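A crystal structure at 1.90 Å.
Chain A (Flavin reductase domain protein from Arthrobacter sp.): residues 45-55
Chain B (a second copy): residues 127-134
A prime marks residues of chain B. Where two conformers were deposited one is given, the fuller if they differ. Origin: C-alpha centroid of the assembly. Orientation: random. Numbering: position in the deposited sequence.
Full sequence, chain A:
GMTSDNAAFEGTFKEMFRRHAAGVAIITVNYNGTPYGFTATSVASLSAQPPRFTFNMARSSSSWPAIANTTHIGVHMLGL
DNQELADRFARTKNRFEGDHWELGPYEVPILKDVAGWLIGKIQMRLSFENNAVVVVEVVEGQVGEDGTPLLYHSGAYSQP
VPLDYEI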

# COMPACT_ATOMS: atom_id res chain seq x y z
N SER A 45 -1.68 -3.79 -5.37
CA SER A 45 -1.81 -4.98 -6.18
C SER A 45 -1.69 -6.27 -5.37
O SER A 45 -0.80 -6.38 -4.52
CB SER A 45 -0.70 -4.94 -7.22
OG SER A 45 -0.98 -5.93 -8.16
N LEU A 46 -2.58 -7.25 -5.64
CA LEU A 46 -2.51 -8.58 -5.05
C LEU A 46 -2.12 -9.66 -6.04
O LEU A 46 -1.21 -10.46 -5.79
CB LEU A 46 -3.84 -8.94 -4.36
CG LEU A 46 -4.04 -10.36 -3.78
CD1 LEU A 46 -2.95 -10.76 -2.76
CD2 LEU A 46 -5.41 -10.42 -3.17
N SER A 47 -2.80 -9.72 -7.17
CA SER A 47 -2.49 -10.76 -8.15
C SER A 47 -2.77 -10.31 -9.56
O SER A 47 -3.46 -9.34 -9.80
CB SER A 47 -3.25 -12.07 -7.88
OG SER A 47 -4.64 -11.89 -8.06
N ALA A 48 -2.19 -11.04 -10.50
CA ALA A 48 -2.30 -10.72 -11.91
C ALA A 48 -3.36 -11.56 -12.61
O ALA A 48 -4.09 -11.04 -13.47
CB ALA A 48 -0.95 -10.91 -12.58
N GLN A 49 -3.45 -12.84 -12.26
CA GLN A 49 -4.43 -13.72 -12.86
C GLN A 49 -5.11 -14.52 -11.80
O GLN A 49 -4.48 -15.34 -11.15
CB GLN A 49 -3.75 -14.68 -13.84
CG GLN A 49 -3.23 -13.99 -15.10
CD GLN A 49 -2.08 -14.74 -15.77
OE1 GLN A 49 -1.07 -15.07 -15.12
NE2 GLN A 49 -2.21 -14.97 -17.07
N PRO A 50 -6.39 -14.25 -11.54
CA PRO A 50 -7.09 -13.08 -11.99
C PRO A 50 -6.48 -11.84 -11.32
O PRO A 50 -5.74 -11.97 -10.31
CB PRO A 50 -8.51 -13.31 -11.49
CG PRO A 50 -8.30 -14.15 -10.25
CD PRO A 50 -7.25 -15.10 -10.69
N PRO A 51 -6.75 -10.67 -11.89
CA PRO A 51 -6.32 -9.42 -11.35
C PRO A 51 -7.08 -9.07 -10.10
O PRO A 51 -8.31 -9.03 -10.13
CB PRO A 51 -6.62 -8.43 -12.47
CG PRO A 51 -7.66 -9.06 -13.31
CD PRO A 51 -7.47 -10.52 -13.18
N ARG A 52 -6.33 -8.80 -9.03
CA ARG A 52 -6.93 -8.38 -7.77
C ARG A 52 -6.10 -7.29 -7.09
O ARG A 52 -4.91 -7.23 -7.25
CB ARG A 52 -7.04 -9.53 -6.77
CG ARG A 52 -7.57 -10.86 -7.27
CD ARG A 52 -7.81 -11.75 -6.07
NE ARG A 52 -7.34 -13.12 -6.26
CZ ARG A 52 -8.05 -14.09 -6.83
NH1 ARG A 52 -9.26 -13.85 -7.31
NH2 ARG A 52 -7.53 -15.30 -6.94
N PHE A 53 -6.77 -6.48 -6.28
CA PHE A 53 -6.11 -5.52 -5.44
C PHE A 53 -6.76 -5.56 -4.07
O PHE A 53 -7.83 -6.11 -3.92
CB PHE A 53 -6.12 -4.06 -6.00
CG PHE A 53 -7.49 -3.42 -6.11
CD1 PHE A 53 -8.23 -3.54 -7.26
CD2 PHE A 53 -7.97 -2.59 -5.11
CE1 PHE A 53 -9.45 -2.93 -7.39
CE2 PHE A 53 -9.21 -1.99 -5.24
CZ PHE A 53 -9.93 -2.16 -6.37
N THR A 54 -6.06 -4.99 -3.10
CA THR A 54 -6.53 -4.90 -1.73
C THR A 54 -6.46 -3.47 -1.24
O THR A 54 -5.65 -2.70 -1.74
CB THR A 54 -5.63 -5.75 -0.83
OG1 THR A 54 -4.27 -5.38 -1.05
CG2 THR A 54 -5.78 -7.21 -1.14
N PHE A 55 -7.31 -3.10 -0.28
CA PHE A 55 -7.11 -1.91 0.52
C PHE A 55 -7.67 -2.14 1.92
O PHE A 55 -8.40 -3.12 2.17
CB PHE A 55 -7.76 -0.69 -0.16
CG PHE A 55 -9.25 -0.79 -0.30
CD1 PHE A 55 -9.82 -1.50 -1.35
CD2 PHE A 55 -10.12 -0.19 0.64
CE1 PHE A 55 -11.20 -1.57 -1.48
CE2 PHE A 55 -11.48 -0.31 0.51
CZ PHE A 55 -12.02 -1.00 -0.54
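Chain B 127-134: SFENNAVV

Side chains at a subunit interface often owe their conformations to two neighbours at once, their own backbone and the surface of the other chain. The contact between these two copies of a flavin reductase domain protein is a compact example. In chain A, two strands are joined by a tight turn that includes a cis peptide bond before Pro50. Backbone hydrogen bonds pair the strands, with Leu46 N to Arg52 O at 2.8 Å and Arg52 N to Ser47 O at 3.0 Å, while Ser47, in its p rotamer, turns Ser47 OG back to Pro50 O at 2.5 Å and ties across the turn.

Chain B approaches this hairpin through a turn of its own, in which Phe128′ N bonds to Asn131′ O at 2.8 Å, followed by an extended strand from Asn131′ onward. That strand runs nearly antiparallel to the chain A strand that carries Leu46 and Ser47, at 166°, with a closest axial approach of 6.7 Å. The register is set near Ser47 and Asn131′, whose CA atoms lie 6.2 Å apart. No backbone hydrogen bond crosses the gap, and every close contact involves at least one side chain.

In the conformer given, Arg52 meets two partners at once. Its CB points toward chain B, and with chi1 m, chi2 t and chi3 at -136°, between wells, the guanidinium reaches Phe128′ and Glu129′. Phe128′, with chi1 m and chi2 82°, lies over one face of the guanidinium, Phe128′ CD2 standing 3.5 Å from Arg52 NH2. Glu129′ comes instead to the guanidinium edge. Its m, p conformation folds the carboxylate back so that Glu129′ OE1 reaches Arg52 NH2 at 2.6 Å, a salt bridge whose hydrogen bond is weak because the angle at the hydrogen is only 116°. Short distance and good direction need not coincide.

Leu46 shows how a sideways CB can still serve an interface. With chi1 t and chi2 p, its methyl groups reach chain B: Leu46 CD2 lies 3.9 Å from Phe128′ CE1, and Leu46 CD1 lies 3.8 Å from Val133′ CG2. The same valine methyl, Val133′ CG2, held out by a t rotamer, also meets Thr54 CG2 at 3.8 Å, so it touches both strands of the hairpin.

Asn131′, chi1 m, directs its amide at the chain A backbone. Asn131′ CG is 3.0 Å from Leu46 O and Asn131′ ND2 3.3 Å from Ser47 CB, yet no hydrogen bond results: Asn131′ OD1, an acceptor like the carbonyl, lies 3.2 Å from Leu46 O. Ala132′, by contrast, points its CB away, as expected of alternation along a strand.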

# COMPACT_ATOMS: atom_id res chain seq x y z
N SER B 127 -4.73 -16.91 1.47
CA SER B 127 -4.00 -17.38 0.31
C SER B 127 -4.89 -17.67 -0.84
O SER B 127 -5.86 -18.44 -0.73
CB SER B 127 -3.14 -18.60 0.65
OG SER B 127 -2.19 -18.22 1.61
N PHE B 128 -4.55 -17.06 -1.97
CA PHE B 128 -5.19 -17.37 -3.22
C PHE B 128 -4.27 -18.35 -3.98
O PHE B 128 -3.41 -19.04 -3.38
CB PHE B 128 -5.53 -16.07 -3.97
CG PHE B 128 -6.51 -15.18 -3.22
CD1 PHE B 128 -6.07 -14.34 -2.22
CD2 PHE B 128 -7.87 -15.28 -3.46
CE1 PHE B 128 -6.97 -13.58 -1.48
CE2 PHE B 128 -8.78 -14.52 -2.73
CZ PHE B 128 -8.32 -13.68 -1.73
N GLU B 129 -4.44 -18.43 -5.29
CA GLU B 129 -3.67 -19.42 -6.06
C GLU B 129 -2.19 -19.11 -6.03
O GLU B 129 -1.38 -19.98 -5.82
CB GLU B 129 -4.12 -19.42 -7.51
CG GLU B 129 -5.63 -19.56 -7.72
CD GLU B 129 -6.37 -18.23 -7.66
OE1 GLU B 129 -5.83 -17.31 -7.05
OE2 GLU B 129 -7.47 -18.12 -8.23
N ASN B 130 -1.81 -17.87 -6.28
CA ASN B 130 -0.40 -17.56 -6.38
C ASN B 130 0.05 -16.45 -5.50
O ASN B 130 1.23 -16.09 -5.52
CB ASN B 130 -0.10 -17.19 -7.80
CG ASN B 130 -0.39 -18.31 -8.78
OD1 ASN B 130 0.27 -19.34 -8.72
ND2 ASN B 130 -1.35 -18.10 -9.68
N ASN B 131 -0.88 -15.84 -4.76
CA ASN B 131 -0.51 -14.76 -3.88
C ASN B 131 -1.29 -14.82 -2.61
O ASN B 131 -2.31 -15.50 -2.54
CB ASN B 131 -0.79 -13.41 -4.56
CG ASN B 131 -0.11 -13.29 -5.93
OD1 ASN B 131 0.97 -12.73 -6.06
ND2 ASN B 131 -0.70 -13.89 -6.93
N ALA B 132 -0.79 -14.13 -1.59
CA ALA B 132 -1.45 -14.08 -0.29
C ALA B 132 -1.48 -12.67 0.29
O ALA B 132 -0.56 -11.87 0.07
CB ALA B 132 -0.69 -15.04 0.73
N VAL B 133 -2.53 -12.37 1.05
CA VAL B 133 -2.54 -11.22 1.95
C VAL B 133 -2.03 -11.69 3.32
O VAL B 133 -2.50 -12.70 3.86
CB VAL B 133 -3.97 -10.66 2.10
CG1 VAL B 133 -4.03 -9.50 3.11
CG2 VAL B 133 -4.58 -10.30 0.66
N VAL B 134 -1.06 -10.97 3.88
CA VAL B 134 -0.52 -11.31 5.18
C VAL B 134 -0.93 -10.19 6.14
O VAL B 134 -0.63 -9.02 5.84
CB VAL B 134 0.99 -11.46 5.17
CG1 VAL B 134 1.42 -12.04 6.47
CG2 VAL B 134 1.48 -12.34 3.96